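Local coordinates for protein phosphoribosylaminoimidazole-succinocarboxamide synthase (Thermotoga maritima, PDB 1KUT) that catalyses the ATP-dependent joining of L-aspartate to 5-amino-1-(5-phospho-D-ribosyl)imidazole-4-carboxylate, forming SAICAR in de novo purine biosynthesis, at residues I49-L54 and I59-V64; C43-A48 and L223-N228; Y171-D176 and V181-E186. All coordinates share one frame; numbering follows the deposited sequence.

The three contacts illustrate how an alpha/beta enzyme ties one helix, 39-55, to its surroundings. That helix serves both interaction 1, where its last turns meet residues 59-64, and interaction 2, where an earlier turn meets helix 214-229; their centres lie about 11 Å apart, and Leu50 CD1 stands 3.5 Å from Cys224 SG. Interaction 3, a hairpin, is centred about 10 Å from interaction 1 and joins it through the backbone, with His62 N 3.0 Å from Leu183 O. Lys60 O is also 3.1 Å from Leu183 N, so two backbone links join 59-64 to the hairpin. Between interactions 2 and 3 the centres are about 19 Å apart, yet Thr47 OG1 comes within 3.5 Å of Glu186 CB.

Interaction 1: residues I49-L54 and I59-V64; sequences ILMKYL and IKTHLV
Met51, present as selenomethionine, reaches from the helix into the chain that returns through Thr61, His62 and Leu63, and its side chain can be followed atom by atom. CB touches two neighbours, Thr61 OG1 at 3.9 Å and, in a different direction, Leu63 CD2 at 4.0 Å. From there CG points away from the carbonyl carbon, and the chain bends at its last torsion (chi3 -66°). Selenium arrives at the rim of the His62 imidazole, 3.9 Å from ND1 of that ring. It is 4.8 Å from the ring centroid and 89° off the ring normal, an edge-on Met-aromatic contact. The terminal CE turns toward the Leu63 side chain, although the modelled approach there is implausibly close and its exact placement is doubtful. Outside the pair of segments, Leu72 of strand 71-74 also touches both Met51 and Leu63.

One turn further along, Leu54 meets Ile59 where the chain comes back from the helix. Leu54 CG and Ile59 CD1 are 4.3 Å apart, and Ile151 of helix 138-160 packs against both side chains. Between their backbones, Ile59 N makes a weak hydrogen bond to Leu54 O, 3.4 Å long and bent to 132° at the hydrogen. Leu54 CB also has Thr61 CG2 as a neighbour at 4.3 Å, while the hydroxyl of Thr61 hydrogen-bonds Ser55 OG, so the two branches of the threonine are put to different uses.

The contact joins the end of helix 39-55 to the approach of strand 63-67, an outermost strand, within this chain, of a five-stranded antiparallel sheet. Its chemistry implies cohesion chiefly through apolar and polarisable groups: one weak backbone bond spans the two segments, and selenium, aliphatic carbons and a ring edge make the rest without a strong polar bond.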
loop_
_atom_site.group_PDB
_atom_site.type_symbol
_atom_site.label_atom_id
_atom_site.label_comp_id
_atom_site.label_asym_id
_atom_site.label_seq_id
_atom_site.Cartn_x
_atom_site.Cartn_y
_atom_site.Cartn_z
ATOM N N ILE B 49 -11.493 22.396 19.228
ATOM C CA ILE B 49 -10.340 23.122 19.740
ATOM C C ILE B 49 -9.170 22.921 18.779
ATOM O O ILE B 49 -8.589 23.871 18.269
ATOM C CB ILE B 49 -9.959 22.588 21.146
ATOM C CG1 ILE B 49 -11.004 23.062 22.159
ATOM C CG2 ILE B 49 -8.532 22.993 21.508
ATOM C CD1 ILE B 49 -10.643 22.767 23.593
ATOM N N LEU B 50 -8.822 21.670 18.529
ATOM C CA LEU B 50 -7.731 21.377 17.615
ATOM C C LEU B 50 -7.928 22.018 16.219
ATOM O O LEU B 50 -7.038 22.707 15.723
ATOM C CB LEU B 50 -7.556 19.858 17.502
ATOM C CG LEU B 50 -6.630 19.117 18.490
ATOM C CD1 LEU B 50 -6.157 20.028 19.625
ATOM C CD2 LEU B 50 -7.340 17.875 19.021
HETATM N N MSE B 51 -9.089 21.820 15.599
HETATM C CA MSE B 51 -9.352 22.374 14.260
HETATM C C MSE B 51 -9.356 23.896 14.189
HETATM O O MSE B 51 -9.005 24.480 13.155
HETATM C CB MSE B 51 -10.678 21.853 13.718
HETATM C CG MSE B 51 -10.676 20.373 13.460
HETATM SE SE MSE B 51 -12.097 19.953 12.232
HETATM C CE MSE B 51 -13.623 20.377 13.296
ATOM N N LYS B 52 -9.771 24.531 15.282
ATOM C CA LYS B 52 -9.782 25.990 15.377
ATOM C C LYS B 52 -8.315 26.443 15.324
ATOM O O LYS B 52 -7.948 27.354 14.578
ATOM C CB LYS B 52 -10.421 26.416 16.703
ATOM C CG LYS B 52 -10.589 27.918 16.881
ATOM C CD LYS B 52 -11.590 28.482 15.875
ATOM C CE LYS B 52 -11.791 29.983 16.072
ATOM N NZ LYS B 52 -12.494 30.599 14.900
ATOM N N TYR B 53 -7.479 25.779 16.114
ATOM C CA TYR B 53 -6.045 26.065 16.165
ATOM C C TYR B 53 -5.414 25.956 14.777
ATOM O O TYR B 53 -4.589 26.775 14.388
ATOM C CB TYR B 53 -5.378 25.065 17.109
ATOM C CG TYR B 53 -3.870 25.019 17.052
ATOM C CD1 TYR B 53 -3.092 26.026 17.631
ATOM C CD2 TYR B 53 -3.219 23.936 16.459
ATOM C CE1 TYR B 53 -1.689 25.949 17.628
ATOM C CE2 TYR B 53 -1.836 23.849 16.443
ATOM C CZ TYR B 53 -1.071 24.856 17.031
ATOM O OH TYR B 53 0.308 24.751 17.017
ATOM N N LEU B 54 -5.798 24.909 14.059
ATOM C CA LEU B 54 -5.315 24.627 12.715
ATOM C C LEU B 54 -5.780 25.675 11.694
ATOM O O LEU B 54 -4.981 26.172 10.887
ATOM C CB LEU B 54 -5.823 23.247 12.286
ATOM C CG LEU B 54 -4.954 21.984 12.421
ATOM C CD1 LEU B 54 -4.025 22.091 13.607
ATOM C CD2 LEU B 54 -5.873 20.762 12.527
ATOM N N ILE B 59 -4.679 26.395 7.518
ATOM C CA ILE B 59 -5.073 25.060 7.137
ATOM C C ILE B 59 -6.586 25.071 7.034
ATOM O O ILE B 59 -7.277 25.535 7.947
ATOM C CB ILE B 59 -4.577 24.068 8.203
ATOM C CG1 ILE B 59 -3.046 24.029 8.145
ATOM C CG2 ILE B 59 -5.220 22.695 8.002
ATOM C CD1 ILE B 59 -2.360 23.353 9.318
ATOM N N LYS B 60 -7.097 24.580 5.910
ATOM C CA LYS B 60 -8.536 24.539 5.677
ATOM C C LYS B 60 -9.154 23.310 6.320
ATOM O O LYS B 60 -8.726 22.182 6.042
ATOM C CB LYS B 60 -8.842 24.501 4.170
ATOM C CG LYS B 60 -8.322 25.691 3.368
ATOM C CD LYS B 60 -8.711 25.579 1.897
ATOM C CE LYS B 60 -8.374 26.864 1.138
ATOM N NZ LYS B 60 -6.922 27.201 1.215
ATOM N N THR B 61 -10.150 23.526 7.179
ATOM C CA THR B 61 -10.855 22.429 7.833
ATOM C C THR B 61 -12.337 22.762 7.688
ATOM O O THR B 61 -12.692 23.913 7.409
ATOM C CB THR B 61 -10.474 22.287 9.330
ATOM O OG1 THR B 61 -11.198 23.232 10.117
ATOM C CG2 THR B 61 -8.981 22.536 9.524
ATOM N N HIS B 62 -13.202 21.769 7.870
ATOM C CA HIS B 62 -14.631 21.988 7.701
ATOM C C HIS B 62 -15.385 22.557 8.907
ATOM O O HIS B 62 -16.592 22.793 8.822
ATOM C CB HIS B 62 -15.295 20.681 7.185
ATOM C CG HIS B 62 -15.441 19.592 8.214
ATOM N ND1 HIS B 62 -14.640 19.495 9.336
ATOM C CD2 HIS B 62 -16.272 18.520 8.253
ATOM C CE1 HIS B 62 -14.972 18.414 10.022
ATOM N NE2 HIS B 62 -15.958 17.805 9.383
ATOM N N LEU B 63 -14.684 22.802 10.019
ATOM C CA LEU B 63 -15.349 23.341 11.206
ATOM C C LEU B 63 -15.816 24.785 11.071
ATOM O O LEU B 63 -15.029 25.683 10.744
ATOM C CB LEU B 63 -14.441 23.264 12.443
ATOM C CG LEU B 63 -14.919 24.038 13.693
ATOM C CD1 LEU B 63 -16.211 23.404 14.237
ATOM C CD2 LEU B 63 -13.834 24.045 14.790
ATOM N N VAL B 64 -17.103 25.017 11.323
ATOM C CA VAL B 64 -17.591 26.381 11.294
ATOM C C VAL B 64 -17.646 26.833 12.757
ATOM O O VAL B 64 -17.159 27.911 13.086
ATOM C CB VAL B 64 -18.978 26.498 10.629
ATOM C CG1 VAL B 64 -19.489 27.961 10.743
ATOM C CG2 VAL B 64 -18.877 26.073 9.153
#

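Interaction 2: residues C43-A48 and L223-N228; sequences CAETTA and LCRSLN
Glu45 and Arg225 form a two-pronged salt bridge between helices. Arg225 offers the NE side of its guanidinium: NE donates to Glu45 OE1 at 2.8 Å, and NH2 donates to Glu45 OE2, also at 2.8 Å. The two groups are not coplanar, their planes being turned 44° from each other. Consequently OE1 is approached from above the carboxylate plane, although it lies almost within the guanidinium plane, whereas OE2 is met on its syn side.

Both side chains are outstretched. Glu45 CG stands opposite the backbone N (chi1 -178°) and the rest of the chain continues straight, carrying the carboxylate off its helix; Arg225 is extended from CG to NE and crosses it at about a right angle. Replacing Glu45 by an alanine takes away both acceptors, and the Arg225 guanidinium would probably lose its carboxylate mate and be freer to turn.

Next to the ion pair the backbones come closest. Thr46 CB and Cys224 SG are 4.5 Å apart, and the CA atoms of these residues mark the nearest backbone approach at 6.5 Å. In the next shell, Leu221 packs on Glu45 and Thr46, Tyr66 of strand 63-67 touches Glu45, and Ile49 touches Cys224 and Arg225. Thr47 OG1 bonds back to Cys43 O at 2.7 Å and also engages Ile187 N, attaching this turn of the helix to a loop.

The pair of helices is packed through a buried Thr-Cys contact and clamped at its more exposed side by a bidentate, side-on salt bridge, which joins C-terminal helix 214-229 to helix 39-55 of the SAICAR synthetase fold.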
loop_
_atom_site.group_PDB
_atom_site.type_symbol
_atom_site.label_atom_id
_atom_site.label_comp_id
_atom_site.label_asym_id
_atom_site.label_seq_id
_atom_site.Cartn_x
_atom_site.Cartn_y
_atom_site.Cartn_z
ATOM N N CYS B 43 -15.169 14.289 22.520
ATOM C CA CYS B 43 -14.518 14.283 21.215
ATOM C C CYS B 43 -14.923 15.489 20.360
ATOM O O CYS B 43 -14.089 16.079 19.673
ATOM C CB CYS B 43 -14.820 12.962 20.492
ATOM S SG CYS B 43 -13.937 11.508 21.217
ATOM N N ALA B 44 -16.194 15.866 20.418
ATOM C CA ALA B 44 -16.672 17.007 19.656
ATOM C C ALA B 44 -15.870 18.232 20.058
ATOM O O ALA B 44 -15.347 18.950 19.206
ATOM C CB ALA B 44 -18.169 17.243 19.918
ATOM N N GLU B 45 -15.749 18.465 21.359
ATOM C CA GLU B 45 -15.007 19.634 21.816
ATOM C C GLU B 45 -13.497 19.603 21.554
ATOM O O GLU B 45 -12.919 20.625 21.193
ATOM C CB GLU B 45 -15.273 19.891 23.296
ATOM C CG GLU B 45 -14.569 21.114 23.826
ATOM C CD GLU B 45 -14.858 21.350 25.296
ATOM O OE1 GLU B 45 -14.282 22.311 25.866
ATOM O OE2 GLU B 45 -15.667 20.570 25.876
ATOM N N THR B 46 -12.832 18.464 21.727
ATOM C CA THR B 46 -11.399 18.476 21.456
ATOM C C THR B 46 -11.189 18.626 19.942
ATOM O O THR B 46 -10.222 19.226 19.506
ATOM C CB THR B 46 -10.655 17.230 22.052
ATOM O OG1 THR B 46 -10.403 16.254 21.042
ATOM C CG2 THR B 46 -11.466 16.612 23.168
ATOM N N THR B 47 -12.119 18.128 19.140
ATOM C CA THR B 47 -12.007 18.293 17.689
ATOM C C THR B 47 -12.076 19.785 17.353
ATOM O O THR B 47 -11.233 20.302 16.619
ATOM C CB THR B 47 -13.163 17.577 16.940
ATOM O OG1 THR B 47 -13.055 16.166 17.142
ATOM C CG2 THR B 47 -13.113 17.870 15.434
ATOM N N ALA B 48 -13.076 20.472 17.911
ATOM C CA ALA B 48 -13.288 21.903 17.686
ATOM C C ALA B 48 -12.135 22.780 18.136
ATOM O O ALA B 48 -11.841 23.804 17.523
ATOM C CB ALA B 48 -14.553 22.343 18.367
ATOM N N LEU B 223 -6.274 18.791 28.540
ATOM C CA LEU B 223 -4.999 19.175 27.968
ATOM C C LEU B 223 -5.213 20.214 26.864
ATOM O O LEU B 223 -4.577 21.265 26.859
ATOM C CB LEU B 223 -4.322 17.923 27.423
ATOM C CG LEU B 223 -2.980 18.051 26.727
ATOM C CD1 LEU B 223 -2.319 16.694 26.712
ATOM C CD2 LEU B 223 -3.185 18.566 25.316
ATOM N N CYS B 224 -6.121 19.926 25.936
ATOM C CA CYS B 224 -6.397 20.854 24.849
ATOM C C CYS B 224 -6.965 22.171 25.362
ATOM O O CYS B 224 -6.619 23.240 24.856
ATOM C CB CYS B 224 -7.345 20.209 23.833
ATOM S SG CYS B 224 -6.552 18.868 22.877
ATOM N N ARG B 225 -7.837 22.103 26.363
ATOM C CA ARG B 225 -8.412 23.318 26.937
ATOM C C ARG B 225 -7.292 24.174 27.527
ATOM O O ARG B 225 -7.224 25.391 27.309
ATOM C CB ARG B 225 -9.410 22.967 28.042
ATOM C CG ARG B 225 -10.750 22.453 27.538
ATOM C CD ARG B 225 -11.663 22.069 28.695
ATOM N NE ARG B 225 -13.015 21.739 28.250
ATOM C CZ ARG B 225 -13.958 21.236 29.042
ATOM N NH1 ARG B 225 -13.688 21.002 30.317
ATOM N NH2 ARG B 225 -15.175 20.981 28.571
ATOM N N SER B 226 -6.402 23.519 28.264
ATOM C CA SER B 226 -5.281 24.201 28.910
ATOM C C SER B 226 -4.400 24.960 27.926
ATOM O O SER B 226 -4.177 26.170 28.070
ATOM C CB SER B 226 -4.429 23.187 29.672
ATOM O OG SER B 226 -3.536 23.852 30.535
ATOM N N LEU B 227 -3.904 24.243 26.921
ATOM C CA LEU B 227 -3.047 24.836 25.901
ATOM C C LEU B 227 -3.816 25.903 25.126
ATOM O O LEU B 227 -3.238 26.882 24.646
ATOM C CB LEU B 227 -2.566 23.749 24.946
ATOM C CG LEU B 227 -1.867 22.590 25.657
ATOM C CD1 LEU B 227 -1.708 21.399 24.727
ATOM C CD2 LEU B 227 -0.519 23.079 26.158
ATOM N N ASN B 228 -5.127 25.714 25.030
ATOM C CA ASN B 228 -5.990 26.632 24.307
ATOM C C ASN B 228 -6.137 27.993 24.993
ATOM O O ASN B 228 -6.291 29.025 24.328
ATOM C CB ASN B 228 -7.364 25.985 24.136
ATOM C CG ASN B 228 -8.211 26.682 23.101
ATOM O OD1 ASN B 228 -7.737 26.986 22.007
ATOM N ND2 ASN B 228 -9.482 26.926 23.432
#

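Interaction 3: residues Y171-D176 and V181-E186; sequences YEFGLD and VVLGDE
Phe173 and Leu183 face one another from adjacent strands, with Leu183 CD1 lying over one face of the phenyl ring, offset toward its rim and 4.1 Å from CZ of Phe173. With Leu183 CG opposite the backbone N (chi1 -180°), the second torsion (chi2 78°) turns CD1 so that the same methyl also meets Tyr171, 3.5 Å from CD1 of the tyrosine. Phe173 takes the other common setting, with CG beside its own N, and its CD2 meets Val181 CG1 at 3.5 Å. The valine is thus divided: CG1 serves the ring, while CG2 approaches Leu175 CD1 at 3.9 Å. Helix 138-160 touches Tyr171, Phe173 and Leu175, and the tyrosine hydroxyl bonds Thr152 there.

These groups ride on an antiparallel beta hairpin, strand 164-175 turning into strand 181-183. Gly174 and Val182 are its hydrogen-bonded pair, flanked by the non-hydrogen-bonded pairs Phe173-Leu183 and Leu175-Val181. Gly174 N donates to Val182 O in the carbonyl plane, and Val182 N returns a bond to Gly174 O. Beyond the strand, Gly184 N reaches Glu172 O at 2.7 Å.

On the face bearing Val182, its CG2 touches Asp176 OD2 at 3.5 Å, while Asp176 OD1 accepts from the turn nitrogens of Asp178 and Asn180. Farther along, the carboxylates of Glu172 and Asp185 stack with planes 21° apart, and Glu172 OE1 is 3.8 Å from Asp185 OD1. If both are ionised, this closeness would probably be unfavourable by itself, but Lys116 and Lys170 form salt bridges with Glu172 OE2, and weaker, longer ion pairs link Asp185 to Lys8 and Lys170.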
loop_
_atom_site.group_PDB
_atom_site.type_symbol
_atom_site.label_atom_id
_atom_site.label_comp_id
_atom_site.label_asym_id
_atom_site.label_seq_id
_atom_site.Cartn_x
_atom_site.Cartn_y
_atom_site.Cartn_z
ATOM N N TYR B 171 -6.297 11.031 9.174
ATOM C CA TYR B 171 -7.133 12.124 8.661
ATOM C C TYR B 171 -8.057 11.635 7.547
ATOM O O TYR B 171 -7.937 10.509 7.055
ATOM C CB TYR B 171 -6.273 13.246 8.070
ATOM C CG TYR B 171 -5.239 13.823 9.026
ATOM C CD1 TYR B 171 -5.623 14.622 10.106
ATOM C CD2 TYR B 171 -3.881 13.566 8.845
ATOM C CE1 TYR B 171 -4.676 15.147 10.978
ATOM C CE2 TYR B 171 -2.924 14.088 9.710
ATOM C CZ TYR B 171 -3.331 14.876 10.766
ATOM O OH TYR B 171 -2.393 15.424 11.594
ATOM N N GLU B 172 -8.980 12.511 7.168
ATOM C CA GLU B 172 -9.926 12.294 6.081
ATOM C C GLU B 172 -10.175 13.674 5.485
ATOM O O GLU B 172 -10.429 14.639 6.208
ATOM C CB GLU B 172 -11.224 11.652 6.584
ATOM C CG GLU B 172 -11.102 10.130 6.782
ATOM C CD GLU B 172 -12.386 9.472 7.281
ATOM O OE1 GLU B 172 -13.490 9.953 6.931
ATOM O OE2 GLU B 172 -12.290 8.455 8.012
ATOM N N PHE B 173 -10.056 13.765 4.166
ATOM C CA PHE B 173 -10.229 15.024 3.454
ATOM C C PHE B 173 -11.390 14.999 2.475
ATOM O O PHE B 173 -11.893 13.923 2.096
ATOM C CB PHE B 173 -8.968 15.383 2.675
ATOM C CG PHE B 173 -7.757 15.628 3.535
ATOM C CD1 PHE B 173 -7.003 14.560 4.023
ATOM C CD2 PHE B 173 -7.337 16.927 3.803
ATOM C CE1 PHE B 173 -5.847 14.773 4.759
ATOM C CE2 PHE B 173 -6.187 17.160 4.538
ATOM C CZ PHE B 173 -5.431 16.063 5.021
ATOM N N GLY B 174 -11.791 16.196 2.050
ATOM C CA GLY B 174 -12.886 16.331 1.111
ATOM C C GLY B 174 -12.716 17.590 0.289
ATOM O O GLY B 174 -11.775 18.362 0.499
ATOM N N LEU B 175 -13.622 17.793 -0.660
ATOM C CA LEU B 175 -13.580 18.972 -1.519
ATOM C C LEU B 175 -14.753 19.876 -1.172
ATOM O O LEU B 175 -15.887 19.413 -1.085
ATOM C CB LEU B 175 -13.663 18.552 -2.994
ATOM C CG LEU B 175 -12.393 18.283 -3.823
ATOM C CD1 LEU B 175 -11.171 18.169 -2.949
ATOM C CD2 LEU B 175 -12.587 17.015 -4.641
ATOM N N ASP B 176 -14.489 21.158 -0.941
ATOM C CA ASP B 176 -15.591 22.070 -0.646
ATOM C C ASP B 176 -16.259 22.472 -1.970
ATOM O O ASP B 176 -16.024 21.831 -2.992
ATOM C CB ASP B 176 -15.109 23.313 0.121
ATOM C CG ASP B 176 -13.934 24.006 -0.547
ATOM O OD1 ASP B 176 -13.836 23.982 -1.796
ATOM O OD2 ASP B 176 -13.110 24.596 0.189
ATOM N N VAL B 181 -9.125 21.094 -1.147
ATOM C CA VAL B 181 -8.966 19.925 -0.299
ATOM C C VAL B 181 -9.144 20.490 1.117
ATOM O O VAL B 181 -8.504 21.482 1.496
ATOM C CB VAL B 181 -7.556 19.274 -0.486
ATOM C CG1 VAL B 181 -7.284 18.241 0.599
ATOM C CG2 VAL B 181 -7.490 18.595 -1.856
ATOM N N VAL B 182 -10.050 19.878 1.876
ATOM C CA VAL B 182 -10.357 20.325 3.233
ATOM C C VAL B 182 -10.373 19.146 4.205
ATOM O O VAL B 182 -10.845 18.055 3.863
ATOM C CB VAL B 182 -11.744 20.993 3.275
ATOM C CG1 VAL B 182 -12.034 21.531 4.664
ATOM C CG2 VAL B 182 -11.810 22.112 2.233
ATOM N N LEU B 183 -9.858 19.380 5.412
ATOM C CA LEU B 183 -9.825 18.364 6.448
ATOM C C LEU B 183 -11.242 18.174 6.977
ATOM O O LEU B 183 -11.882 19.119 7.424
ATOM C CB LEU B 183 -8.906 18.797 7.597
ATOM C CG LEU B 183 -8.810 17.762 8.733
ATOM C CD1 LEU B 183 -7.863 16.638 8.318
ATOM C CD2 LEU B 183 -8.317 18.418 10.014
ATOM N N GLY B 184 -11.743 16.949 6.899
ATOM C CA GLY B 184 -13.070 16.674 7.412
ATOM C C GLY B 184 -12.929 15.841 8.669
ATOM O O GLY B 184 -11.976 15.999 9.437
ATOM N N ASP B 185 -13.881 14.946 8.866
ATOM C CA ASP B 185 -13.916 14.042 10.001
ATOM C C ASP B 185 -13.672 14.698 11.350
ATOM O O ASP B 185 -14.293 15.711 11.660
ATOM C CB ASP B 185 -12.933 12.896 9.794
ATOM C CG ASP B 185 -13.362 11.634 10.536
ATOM O OD1 ASP B 185 -14.513 11.201 10.331
ATOM O OD2 ASP B 185 -12.563 11.077 11.317
ATOM N N GLU B 186 -12.776 14.137 12.153
ATOM C CA GLU B 186 -12.517 14.678 13.484
ATOM C C GLU B 186 -11.042 14.618 13.893
ATOM O O GLU B 186 -10.167 14.274 13.087
ATOM C CB GLU B 186 -13.360 13.913 14.511
ATOM C CG GLU B 186 -12.923 12.451 14.747
ATOM C CD GLU B 186 -13.794 11.711 15.779
ATOM O OE1 GLU B 186 -14.884 11.208 15.415
ATOM O OE2 GLU B 186 -13.396 11.643 16.963
HETATM O O HOH W 1 -9.965 14.143 10.077
#